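Side-chain contacts in beta-galactosidase/beta-glucuronidase (Faecalibacterium prausnitzii L2-6, PDB 6MVF), which binds flavin mononucleotide and is a family 2 glycoside hydrolase of a gut bacterium, a beta-glucuronidase that probably cleaves glucuronide conjugates: residues G115-R120 with M378-I383; I332-Y337 with Q341-A346; L392-S397 with E422-R427. All coordinates share one frame; numbering follows the deposited sequence.

Contact 1: G115-R120 with M378-I383. With FMN (flavin mononucleotide), chain G.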
loop_
_atom_site.group_PDB
_atom_site.type_symbol
_atom_site.label_atom_id
_atom_site.label_comp_id
_atom_site.label_asym_id
_atom_site.label_seq_id
_atom_site.Cartn_x
_atom_site.Cartn_y
_atom_site.Cartn_z
ATOM N N GLY A 115 10.376 -20.086 27.988
ATOM C CA GLY A 115 10.799 -19.109 27.010
ATOM C C GLY A 115 9.962 -19.045 25.750
ATOM O O GLY A 115 10.455 -18.616 24.706
ATOM N N PHE A 116 8.702 -19.461 25.828
ATOM C CA PHE A 116 7.891 -19.542 24.621
ATOM C C PHE A 116 6.462 -19.074 24.864
ATOM O O PHE A 116 5.580 -19.395 24.060
ATOM C CB PHE A 116 7.877 -20.978 24.049
ATOM C CG PHE A 116 9.246 -21.582 23.912
ATOM C CD1 PHE A 116 9.863 -22.194 25.004
ATOM C CD2 PHE A 116 9.939 -21.496 22.703
ATOM C CE1 PHE A 116 11.135 -22.709 24.890
ATOM C CE2 PHE A 116 11.198 -22.023 22.573
ATOM C CZ PHE A 116 11.804 -22.633 23.668
ATOM N N SER A 117 6.207 -18.332 25.946
ATOM C CA SER A 117 4.859 -17.863 26.220
ATOM C C SER A 117 4.870 -16.401 26.657
ATOM O O SER A 117 5.866 -15.887 27.180
ATOM C CB SER A 117 4.149 -18.734 27.273
ATOM O OG SER A 117 5.019 -19.134 28.306
ATOM N N ILE A 118 3.735 -15.740 26.400
ATOM C CA ILE A 118 3.542 -14.339 26.744
ATOM C C ILE A 118 3.440 -14.216 28.256
ATOM O O ILE A 118 2.827 -15.057 28.930
ATOM C CB ILE A 118 2.273 -13.803 26.048
ATOM C CG1 ILE A 118 2.423 -13.851 24.534
ATOM C CG2 ILE A 118 1.914 -12.385 26.486
ATOM C CD1 ILE A 118 1.100 -13.833 23.806
ATOM N N PHE A 119 4.053 -13.178 28.809
ATOM C CA PHE A 119 3.775 -12.839 30.196
ATOM C C PHE A 119 3.697 -11.323 30.314
ATOM O O PHE A 119 4.317 -10.597 29.522
ATOM C CB PHE A 119 4.810 -13.446 31.146
ATOM C CG PHE A 119 6.207 -12.995 30.887
ATOM C CD1 PHE A 119 7.004 -13.653 29.962
ATOM C CD2 PHE A 119 6.746 -11.927 31.589
ATOM C CE1 PHE A 119 8.314 -13.237 29.743
ATOM C CE2 PHE A 119 8.036 -11.507 31.364
ATOM C CZ PHE A 119 8.821 -12.156 30.449
ATOM N N ARG A 120 2.884 -10.857 31.271
ATOM C CA ARG A 120 2.618 -9.430 31.450
ATOM C C ARG A 120 2.858 -9.019 32.894
ATOM O O ARG A 120 2.949 -9.856 33.800
ATOM C CB ARG A 120 1.185 -9.051 31.054
ATOM C CG ARG A 120 0.788 -9.534 29.699
ATOM C CD ARG A 120 -0.480 -8.868 29.230
ATOM N NE ARG A 120 -0.977 -9.505 28.014
ATOM C CZ ARG A 120 -1.918 -10.445 27.989
ATOM N NH1 ARG A 120 -2.497 -10.861 29.122
ATOM N NH2 ARG A 120 -2.282 -10.958 26.823
ATOM N N MET A 378 2.048 -25.621 30.526
ATOM C CA MET A 378 0.879 -26.156 29.848
ATOM C C MET A 378 -0.343 -25.277 30.076
ATOM O O MET A 378 -1.181 -25.133 29.170
ATOM C CB MET A 378 0.606 -27.574 30.312
ATOM C CG MET A 378 -0.428 -28.275 29.477
ATOM S SD MET A 378 0.264 -28.723 27.868
ATOM C CE MET A 378 -1.206 -28.564 26.898
ATOM N N LYS A 379 -0.421 -24.663 31.247
ATOM C CA LYS A 379 -1.545 -23.752 31.557
ATOM C C LYS A 379 -1.447 -22.520 30.654
ATOM O O LYS A 379 -2.451 -22.055 30.211
ATOM C CB LYS A 379 -1.568 -23.430 33.048
ATOM C CG LYS A 379 -2.932 -23.058 33.583
ATOM C CD LYS A 379 -3.040 -22.959 35.074
ATOM C CE LYS A 379 -4.302 -22.257 35.503
ATOM N NZ LYS A 379 -4.422 -22.141 36.968
ATOM N N GLU A 380 -0.249 -22.024 30.415
ATOM C CA GLU A 380 -0.084 -20.881 29.525
ATOM C C GLU A 380 -0.335 -21.274 28.077
ATOM O O GLU A 380 -0.890 -20.487 27.306
ATOM C CB GLU A 380 1.317 -20.280 29.674
ATOM C CG GLU A 380 1.583 -19.653 31.021
ATOM C CD GLU A 380 3.020 -19.179 31.159
ATOM O OE1 GLU A 380 3.939 -19.881 30.680
ATOM O OE2 GLU A 380 3.231 -18.095 31.742
ATOM N N LEU A 381 0.087 -22.472 27.680
ATOM C CA LEU A 381 -0.113 -22.887 26.296
ATOM C C LEU A 381 -1.595 -22.988 25.966
ATOM O O LEU A 381 -2.029 -22.581 24.886
ATOM C CB LEU A 381 0.585 -24.219 26.035
ATOM C CG LEU A 381 0.320 -24.853 24.671
ATOM C CD1 LEU A 381 0.858 -23.953 23.544
ATOM C CD2 LEU A 381 0.900 -26.274 24.605
ATOM N N ILE A 382 -2.391 -23.517 26.889
ATOM C CA ILE A 382 -3.804 -23.700 26.604
ATOM C C ILE A 382 -4.552 -22.382 26.679
ATOM O O ILE A 382 -5.413 -22.103 25.846
ATOM C CB ILE A 382 -4.389 -24.744 27.566
ATOM C CG1 ILE A 382 -3.787 -26.114 27.242
ATOM C CG2 ILE A 382 -5.925 -24.738 27.519
ATOM C CD1 ILE A 382 -4.245 -27.206 28.154
ATOM N N ILE A 383 -4.236 -21.545 27.667
ATOM C CA ILE A 383 -5.016 -20.332 27.880
ATOM C C ILE A 383 -4.709 -19.296 26.810
ATOM O O ILE A 383 -5.601 -18.580 26.351
ATOM C CB ILE A 383 -4.770 -19.800 29.305
ATOM C CG1 ILE A 383 -5.694 -20.539 30.262
ATOM C CG2 ILE A 383 -5.026 -18.283 29.407
ATOM C CD1 ILE A 383 -5.071 -20.806 31.578
HETATM N N1 FMN G . -9.666 -16.393 34.705
HETATM C C2 FMN G . -9.357 -15.095 34.732
HETATM O O2 FMN G . -9.471 -14.431 35.764
HETATM N N3 FMN G . -8.898 -14.449 33.682
HETATM C C4 FMN G . -8.725 -15.012 32.527
HETATM O O4 FMN G . -8.298 -14.405 31.558
HETATM C C4A FMN G . -9.050 -16.392 32.419
HETATM N N5 FMN G . -8.863 -16.964 31.264
HETATM C C5A FMN G . -9.140 -18.240 31.091
HETATM C C6 FMN G . -8.937 -18.806 29.859
HETATM C C7 FMN G . -9.222 -20.109 29.656
HETATM C C7M FMN G . -8.996 -20.711 28.325
HETATM C C8 FMN G . -9.723 -20.914 30.763
HETATM C C8M FMN G . -10.020 -22.356 30.554
HETATM C C9 FMN G . -9.927 -20.339 31.998
HETATM C C9A FMN G . -9.661 -19.020 32.206
HETATM N N10 FMN G . -9.835 -18.446 33.456
HETATM C C10 FMN G . -9.538 -17.091 33.590
HETATM C "C1'" FMN G . -10.394 -19.300 34.495
HETATM C "C2'" FMN G . -9.630 -19.688 35.739
HETATM O "O2'" FMN G . -8.949 -20.838 35.307
HETATM C "C3'" FMN G . -10.525 -20.145 36.869
HETATM O "O3'" FMN G . -11.836 -19.668 36.654
HETATM C "C4'" FMN G . -10.136 -19.620 38.233
HETATM O "O4'" FMN G . -9.800 -18.253 38.050
HETATM C "C5'" FMN G . -9.008 -20.396 38.914
HETATM O "O5'" FMN G . -7.752 -19.774 38.710
HETATM P P FMN G . -6.360 -20.481 38.979
HETATM O O1P FMN G . -5.514 -19.340 39.382
HETATM O O2P FMN G . -6.640 -21.501 40.043
HETATM O O3P FMN G . -5.886 -21.152 37.734
#
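Ser117 and Glu380 are brought together by their torsions: chi1 of Ser117 (39°) places OG between its backbone N and carbonyl carbon, while chi1 of Glu380 (-66°) sets CG anti to the carbonyl carbon. Beyond CG the glutamate chain is extended, carrying the carboxylate off the helix to the serine. There Ser117 OG donates to Glu380 OE1 at 2.7 Å, arriving from above the carboxylate, 60° out of its plane. Below this bond the two stems also approach, with Ser117 CB 4.0 Å from Glu380 CB. The second oxygen, OE2, is bonded to His112, so both arms of this buried carboxylate are held by residues of the N-terminal part of the chain. One turn further on, Gln384 bonds the backbone oxygen of Ile118. Another side of the same helix serves the flavin: Ile383 CG1 packs 3.6 Å from C7 of the FMN ring, and Lys379 reaches out in an extended chain to the FMN phosphate, although the modelled 1.9 Å between its NZ and O3P is doubtful in detail. A polar seam thus joins the beta-sandwich of the sugar-binding domain to TIM-barrel helix 368-385, which also lines the FMN pocket.

Contact 2: I332-Y337 with Q341-A346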
loop_
_atom_site.group_PDB
_atom_site.type_symbol
_atom_site.label_atom_id
_atom_site.label_comp_id
_atom_site.label_asym_id
_atom_site.label_seq_id
_atom_site.Cartn_x
_atom_site.Cartn_y
_atom_site.Cartn_z
ATOM N N ILE A 332 0.118 -29.601 10.693
ATOM C CA ILE A 332 1.438 -29.143 11.098
ATOM C C ILE A 332 1.613 -29.435 12.574
ATOM O O ILE A 332 0.846 -28.924 13.400
ATOM C CB ILE A 332 1.657 -27.649 10.852
ATOM C CG1 ILE A 332 1.675 -27.323 9.364
ATOM C CG2 ILE A 332 2.973 -27.234 11.519
ATOM C CD1 ILE A 332 1.577 -25.818 9.080
ATOM N N ARG A 333 2.639 -30.217 12.912
ATOM C CA ARG A 333 3.040 -30.389 14.301
ATOM C C ARG A 333 4.008 -29.268 14.680
ATOM O O ARG A 333 5.117 -29.174 14.134
ATOM C CB ARG A 333 3.672 -31.759 14.536
ATOM C CG ARG A 333 4.204 -31.900 15.949
ATOM C CD ARG A 333 4.854 -33.240 16.189
ATOM N NE ARG A 333 5.391 -33.328 17.543
ATOM C CZ ARG A 333 6.521 -33.951 17.854
ATOM N NH1 ARG A 333 7.240 -34.540 16.905
ATOM N NH2 ARG A 333 6.936 -33.973 19.114
ATOM N N LEU A 334 3.589 -28.421 15.613
ATOM C CA LEU A 334 4.366 -27.242 15.988
ATOM C C LEU A 334 5.266 -27.566 17.184
ATOM O O LEU A 334 5.082 -27.094 18.308
ATOM C CB LEU A 334 3.427 -26.075 16.261
ATOM C CG LEU A 334 3.041 -25.477 14.914
ATOM C CD1 LEU A 334 2.138 -24.281 15.072
ATOM C CD2 LEU A 334 4.311 -25.115 14.125
ATOM N N ALA A 335 6.276 -28.385 16.912
ATOM C CA ALA A 335 7.196 -28.816 17.951
ATOM C C ALA A 335 8.247 -27.727 18.200
ATOM O O ALA A 335 8.470 -26.865 17.353
ATOM C CB ALA A 335 7.843 -30.143 17.538
ATOM N N HIS A 336 8.885 -27.741 19.381
ATOM C CA HIS A 336 8.581 -28.593 20.544
ATOM C C HIS A 336 8.131 -27.700 21.687
ATOM O O HIS A 336 8.475 -27.939 22.839
ATOM C CB HIS A 336 9.801 -29.390 21.038
ATOM C CG HIS A 336 10.183 -30.568 20.193
ATOM N ND1 HIS A 336 9.389 -31.689 20.061
ATOM C CD2 HIS A 336 11.312 -30.825 19.486
ATOM C CE1 HIS A 336 9.997 -32.571 19.286
ATOM N NE2 HIS A 336 11.166 -32.071 18.923
ATOM N N TYR A 337 7.386 -26.652 21.369
ATOM C CA TYR A 337 7.145 -25.568 22.315
ATOM C C TYR A 337 5.994 -24.746 21.757
ATOM O O TYR A 337 5.452 -25.052 20.691
ATOM C CB TYR A 337 8.412 -24.734 22.513
ATOM C CG TYR A 337 9.166 -24.591 21.218
ATOM C CD1 TYR A 337 8.721 -23.712 20.226
ATOM C CD2 TYR A 337 10.295 -25.352 20.965
ATOM C CE1 TYR A 337 9.402 -23.588 19.022
ATOM C CE2 TYR A 337 10.982 -25.244 19.757
ATOM C CZ TYR A 337 10.535 -24.361 18.786
ATOM O OH TYR A 337 11.212 -24.246 17.584
ATOM N N GLN A 341 2.117 -16.330 18.067
ATOM C CA GLN A 341 0.739 -16.050 17.692
ATOM C C GLN A 341 0.615 -15.866 16.184
ATOM O O GLN A 341 -0.343 -16.348 15.570
ATOM C CB GLN A 341 0.220 -14.835 18.448
ATOM C CG GLN A 341 -0.104 -15.134 19.924
ATOM C CD GLN A 341 -0.887 -16.421 20.085
ATOM O OE1 GLN A 341 -2.005 -16.546 19.578
ATOM N NE2 GLN A 341 -0.281 -17.409 20.759
ATOM N N ASP A 342 1.619 -15.254 15.560
ATOM C CA ASP A 342 1.605 -15.130 14.106
ATOM C C ASP A 342 1.455 -16.486 13.426
ATOM O O ASP A 342 0.671 -16.623 12.470
ATOM C CB ASP A 342 2.871 -14.423 13.607
ATOM C CG ASP A 342 2.929 -12.938 14.004
ATOM O OD1 ASP A 342 1.889 -12.369 14.436
ATOM O OD2 ASP A 342 4.032 -12.343 13.887
ATOM N N PHE A 343 2.183 -17.512 13.891
ATOM C CA PHE A 343 2.081 -18.757 13.135
ATOM C C PHE A 343 0.759 -19.467 13.398
ATOM O O PHE A 343 0.196 -20.064 12.473
ATOM C CB PHE A 343 3.260 -19.707 13.395
ATOM C CG PHE A 343 3.364 -20.812 12.358
ATOM C CD1 PHE A 343 4.104 -20.624 11.190
ATOM C CD2 PHE A 343 2.666 -22.005 12.507
ATOM C CE1 PHE A 343 4.175 -21.616 10.205
ATOM C CE2 PHE A 343 2.742 -23.005 11.521
ATOM C CZ PHE A 343 3.494 -22.802 10.369
ATOM N N TYR A 344 0.239 -19.410 14.633
ATOM C CA TYR A 344 -1.099 -19.950 14.866
ATOM C C TYR A 344 -2.128 -19.198 14.039
ATOM O O TYR A 344 -2.989 -19.817 13.404
ATOM C CB TYR A 344 -1.473 -19.917 16.346
ATOM C CG TYR A 344 -0.625 -20.825 17.214
ATOM C CD1 TYR A 344 -0.544 -22.187 16.964
ATOM C CD2 TYR A 344 0.114 -20.308 18.272
ATOM C CE1 TYR A 344 0.252 -23.008 17.743
ATOM C CE2 TYR A 344 0.911 -21.114 19.051
ATOM C CZ TYR A 344 0.979 -22.466 18.789
ATOM O OH TYR A 344 1.777 -23.263 19.572
ATOM N N ASP A 345 -2.019 -17.865 13.987
ATOM C CA ASP A 345 -2.878 -17.073 13.108
ATOM C C ASP A 345 -2.805 -17.562 11.658
ATOM O O ASP A 345 -3.839 -17.822 11.024
ATOM C CB ASP A 345 -2.485 -15.598 13.195
ATOM C CG ASP A 345 -2.898 -14.946 14.515
ATOM O OD1 ASP A 345 -3.852 -15.452 15.158
ATOM O OD2 ASP A 345 -2.272 -13.914 14.895
ATOM N N ALA A 346 -1.582 -17.701 11.123
ATOM C CA ALA A 346 -1.407 -18.238 9.777
ATOM C C ALA A 346 -2.041 -19.618 9.612
ATOM O O ALA A 346 -2.561 -19.932 8.536
ATOM C CB ALA A 346 0.071 -18.310 9.418
HETATM O O HOH W 1 3.058 -25.851 19.727
#
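Leu334 reaches from the strand with its CD1 methyl between two aromatic rings of the helix, 3.5 Å from CD2 of Phe343 and 3.5 Å from CE1 of Tyr344. Leu334 CD2 leans on the same phenylalanine, 3.7 Å from Phe343 CE2. Two residues earlier, Ile332 comes head-on to that ring, and its CD1 meets the edge at CZ of Phe343, 3.8 Å away. Phe343 can receive both because its CG stands anti to the backbone N (chi1 -164°), which sends the ring out from the helix toward the strand. With an alanine in its place, the ends of Ile332 and Leu334 would probably lose their shared aromatic partner, opening a gap between strand and helix. These contacts fill the space between the strand and the helix that returns over it in a beta-alpha-beta unit of the TIM barrel: the axes of 332-334 and 341-346 approach to 11.5 Å and run nearly antiparallel, at 164°. Further out, the Tyr344 hydroxyl is bonded to the backbone N of His339, in the turn between the two segments. It also holds a water 2.9 Å from Tyr344 OH, and that water donates to Tyr337 O at 2.7 Å, so the ring that flanks Leu334 is fixed at its far end. Val354 of the next barrel strand packs on Leu334, Ala356 and Leu381 on Tyr344, and Arg301 on Phe343.

Contact 3: L392-S397 with E422-R427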
loop_
_atom_site.group_PDB
_atom_site.type_symbol
_atom_site.label_atom_id
_atom_site.label_comp_id
_atom_site.label_asym_id
_atom_site.label_seq_id
_atom_site.Cartn_x
_atom_site.Cartn_y
_atom_site.Cartn_z
ATOM N N LEU A 392 -5.916 -28.628 17.160
ATOM C CA LEU A 392 -6.790 -29.760 17.461
ATOM C C LEU A 392 -6.247 -30.687 18.547
ATOM O O LEU A 392 -7.034 -31.324 19.249
ATOM C CB LEU A 392 -7.066 -30.576 16.190
ATOM C CG LEU A 392 -7.523 -29.836 14.929
ATOM C CD1 LEU A 392 -8.034 -30.848 13.932
ATOM C CD2 LEU A 392 -8.582 -28.788 15.231
ATOM N N PHE A 393 -4.931 -30.730 18.741
ATOM C CA PHE A 393 -4.297 -31.633 19.682
ATOM C C PHE A 393 -3.301 -30.884 20.562
ATOM O O PHE A 393 -2.490 -30.095 20.065
ATOM C CB PHE A 393 -3.597 -32.750 18.919
ATOM C CG PHE A 393 -4.404 -33.303 17.782
ATOM C CD1 PHE A 393 -5.258 -34.386 17.978
ATOM C CD2 PHE A 393 -4.292 -32.766 16.510
ATOM C CE1 PHE A 393 -6.007 -34.918 16.923
ATOM C CE2 PHE A 393 -5.028 -33.275 15.458
ATOM C CZ PHE A 393 -5.892 -34.365 15.662
ATOM N N TRP A 394 -3.377 -31.119 21.865
ATOM C CA TRP A 394 -2.363 -30.679 22.813
ATOM C C TRP A 394 -1.430 -31.853 23.080
ATOM O O TRP A 394 -1.890 -32.938 23.441
ATOM C CB TRP A 394 -2.982 -30.206 24.137
ATOM C CG TRP A 394 -4.003 -29.085 24.090
ATOM C CD1 TRP A 394 -5.309 -29.144 24.524
ATOM C CD2 TRP A 394 -3.799 -27.740 23.627
ATOM N NE1 TRP A 394 -5.925 -27.933 24.347
ATOM C CE2 TRP A 394 -5.029 -27.048 23.800
ATOM C CE3 TRP A 394 -2.706 -27.056 23.078
ATOM C CZ2 TRP A 394 -5.200 -25.691 23.435
ATOM C CZ3 TRP A 394 -2.869 -25.701 22.712
ATOM C CH2 TRP A 394 -4.116 -25.036 22.896
ATOM N N GLY A 395 -0.129 -31.637 22.914
ATOM C CA GLY A 395 0.874 -32.654 23.196
ATOM C C GLY A 395 1.534 -32.409 24.544
ATOM O O GLY A 395 1.918 -31.283 24.856
ATOM N N ILE A 396 1.674 -33.475 25.340
ATOM C CA ILE A 396 2.133 -33.293 26.716
ATOM C C ILE A 396 3.609 -33.638 26.938
ATOM O O ILE A 396 4.179 -33.195 27.949
ATOM C CB ILE A 396 1.245 -34.065 27.721
ATOM C CG1 ILE A 396 1.323 -35.575 27.501
ATOM C CG2 ILE A 396 -0.225 -33.568 27.686
ATOM C CD1 ILE A 396 0.730 -36.359 28.653
ATOM N N SER A 397 4.246 -34.388 26.034
ATOM C CA SER A 397 5.692 -34.629 26.116
ATOM C C SER A 397 6.205 -35.185 24.795
ATOM O O SER A 397 5.454 -35.758 24.004
ATOM C CB SER A 397 6.067 -35.591 27.257
ATOM O OG SER A 397 5.603 -36.909 27.013
ATOM N N GLU A 422 -9.330 -30.527 32.359
ATOM C CA GLU A 422 -9.868 -29.461 33.193
ATOM C C GLU A 422 -9.938 -28.146 32.422
ATOM O O GLU A 422 -10.974 -27.476 32.413
ATOM C CB GLU A 422 -9.002 -29.309 34.448
ATOM C CG GLU A 422 -9.785 -29.380 35.759
ATOM C CD GLU A 422 -8.983 -30.008 36.904
ATOM O OE1 GLU A 422 -7.805 -29.628 37.080
ATOM O OE2 GLU A 422 -9.524 -30.894 37.620
ATOM N N LEU A 423 -8.842 -27.756 31.764
ATOM C CA LEU A 423 -8.817 -26.459 31.102
ATOM C C LEU A 423 -9.556 -26.462 29.778
ATOM O O LEU A 423 -10.150 -25.442 29.405
ATOM C CB LEU A 423 -7.385 -25.995 30.863
ATOM C CG LEU A 423 -6.583 -25.591 32.097
ATOM C CD1 LEU A 423 -5.215 -25.158 31.653
ATOM C CD2 LEU A 423 -7.275 -24.479 32.823
ATOM N N ASP A 424 -9.551 -27.577 29.053
ATOM C CA ASP A 424 -10.059 -27.585 27.684
ATOM C C ASP A 424 -10.513 -28.988 27.322
ATOM O O ASP A 424 -9.756 -29.783 26.747
ATOM C CB ASP A 424 -9.003 -27.087 26.701
ATOM C CG ASP A 424 -9.470 -27.148 25.261
ATOM O OD1 ASP A 424 -10.698 -27.282 25.018
ATOM O OD2 ASP A 424 -8.608 -27.066 24.357
ATOM N N PRO A 425 -11.758 -29.331 27.641
ATOM C CA PRO A 425 -12.271 -30.649 27.235
ATOM C C PRO A 425 -12.614 -30.746 25.756
ATOM O O PRO A 425 -12.924 -31.847 25.278
ATOM C CB PRO A 425 -13.519 -30.821 28.115
ATOM C CG PRO A 425 -13.929 -29.416 28.490
ATOM C CD PRO A 425 -12.645 -28.638 28.593
ATOM N N THR A 426 -12.555 -29.643 25.016
ATOM C CA THR A 426 -12.914 -29.634 23.607
ATOM C C THR A 426 -11.783 -30.110 22.703
ATOM O O THR A 426 -11.955 -30.120 21.481
ATOM C CB THR A 426 -13.335 -28.219 23.156
ATOM O OG1 THR A 426 -12.167 -27.431 22.904
ATOM C CG2 THR A 426 -14.188 -27.507 24.197
ATOM N N ARG A 427 -10.629 -30.479 23.243
ATOM C CA ARG A 427 -9.531 -30.920 22.399
ATOM C C ARG A 427 -8.962 -32.247 22.888
ATOM O O ARG A 427 -9.063 -32.607 24.066
ATOM C CB ARG A 427 -8.420 -29.854 22.315
ATOM C CG ARG A 427 -8.817 -28.621 21.492
ATOM C CD ARG A 427 -7.696 -27.604 21.446
ATOM N NE ARG A 427 -7.942 -26.509 20.505
ATOM C CZ ARG A 427 -8.557 -25.372 20.812
ATOM N NH1 ARG A 427 -9.021 -25.170 22.037
ATOM N NH2 ARG A 427 -8.704 -24.435 19.886
#
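Arg427 lays its side chain across the start of the strand, beginning with CB, which sits 3.7 Å from the backbone oxygen of Leu392. CG stays beside that oxygen, and CD then passes the indole of Trp394, 3.4 Å from NE1. The chain is extended from CG to NE, so the guanidinium is carried past the tryptophan, its plane 53° from the ring. NE bonds to the backbone oxygen of Ile391. At the tip, Arg427 NH1 gives a nearly straight hydrogen bond, part of a salt bridge, to Asp424 OD2 (3.0 Å, 171°) and also reaches Tyr386 O, while the group makes a cation-pi contact with the Tyr386 ring. Asp424 OD2 has a second donor: Trp394 NE1, 2.8 Å away, points to it in the plane of the indole, and the two donors come from opposite faces of the carboxylate. Asp424 OD1 takes Thr426 OG1 on its syn lone pair at 2.6 Å and the Thr426 backbone N in an Asx turn. Four bonds thus grip a buried carboxylate, and the neighbouring arginine is likely to favour its ionised form. Asp424 directly follows helix 407-423, its beta turn leads into strand 428-433, parallel to strand 391-398, and the indole of Trp394 packs against Met378, Leu381 and Ile382 of helix 368-385.

How the contacts relate
Helix 368-385 ties the three sites together, their centres 13 to 15 Å apart. It supplies one side of contact 1, and its Leu381 packs on Tyr344 of contact 2, while Met378 and Ile382 pack on Trp394 of contact 3. Contact 2 is nested along the chain inside the long loop closed by contact 1; contact 3 follows both. Contacts 2 and 3 do not touch, but both rest on the barrel sheet, each within a beta-alpha-beta unit. Contact 1 alone joins two domains, and Phe116 there stacks on Tyr337 of contact 2. Lys379 and Leu423, touching between contacts 1 and 3, both belong to the FMN pocket, so the flavin lies partly against two barrel helices, one from each contact.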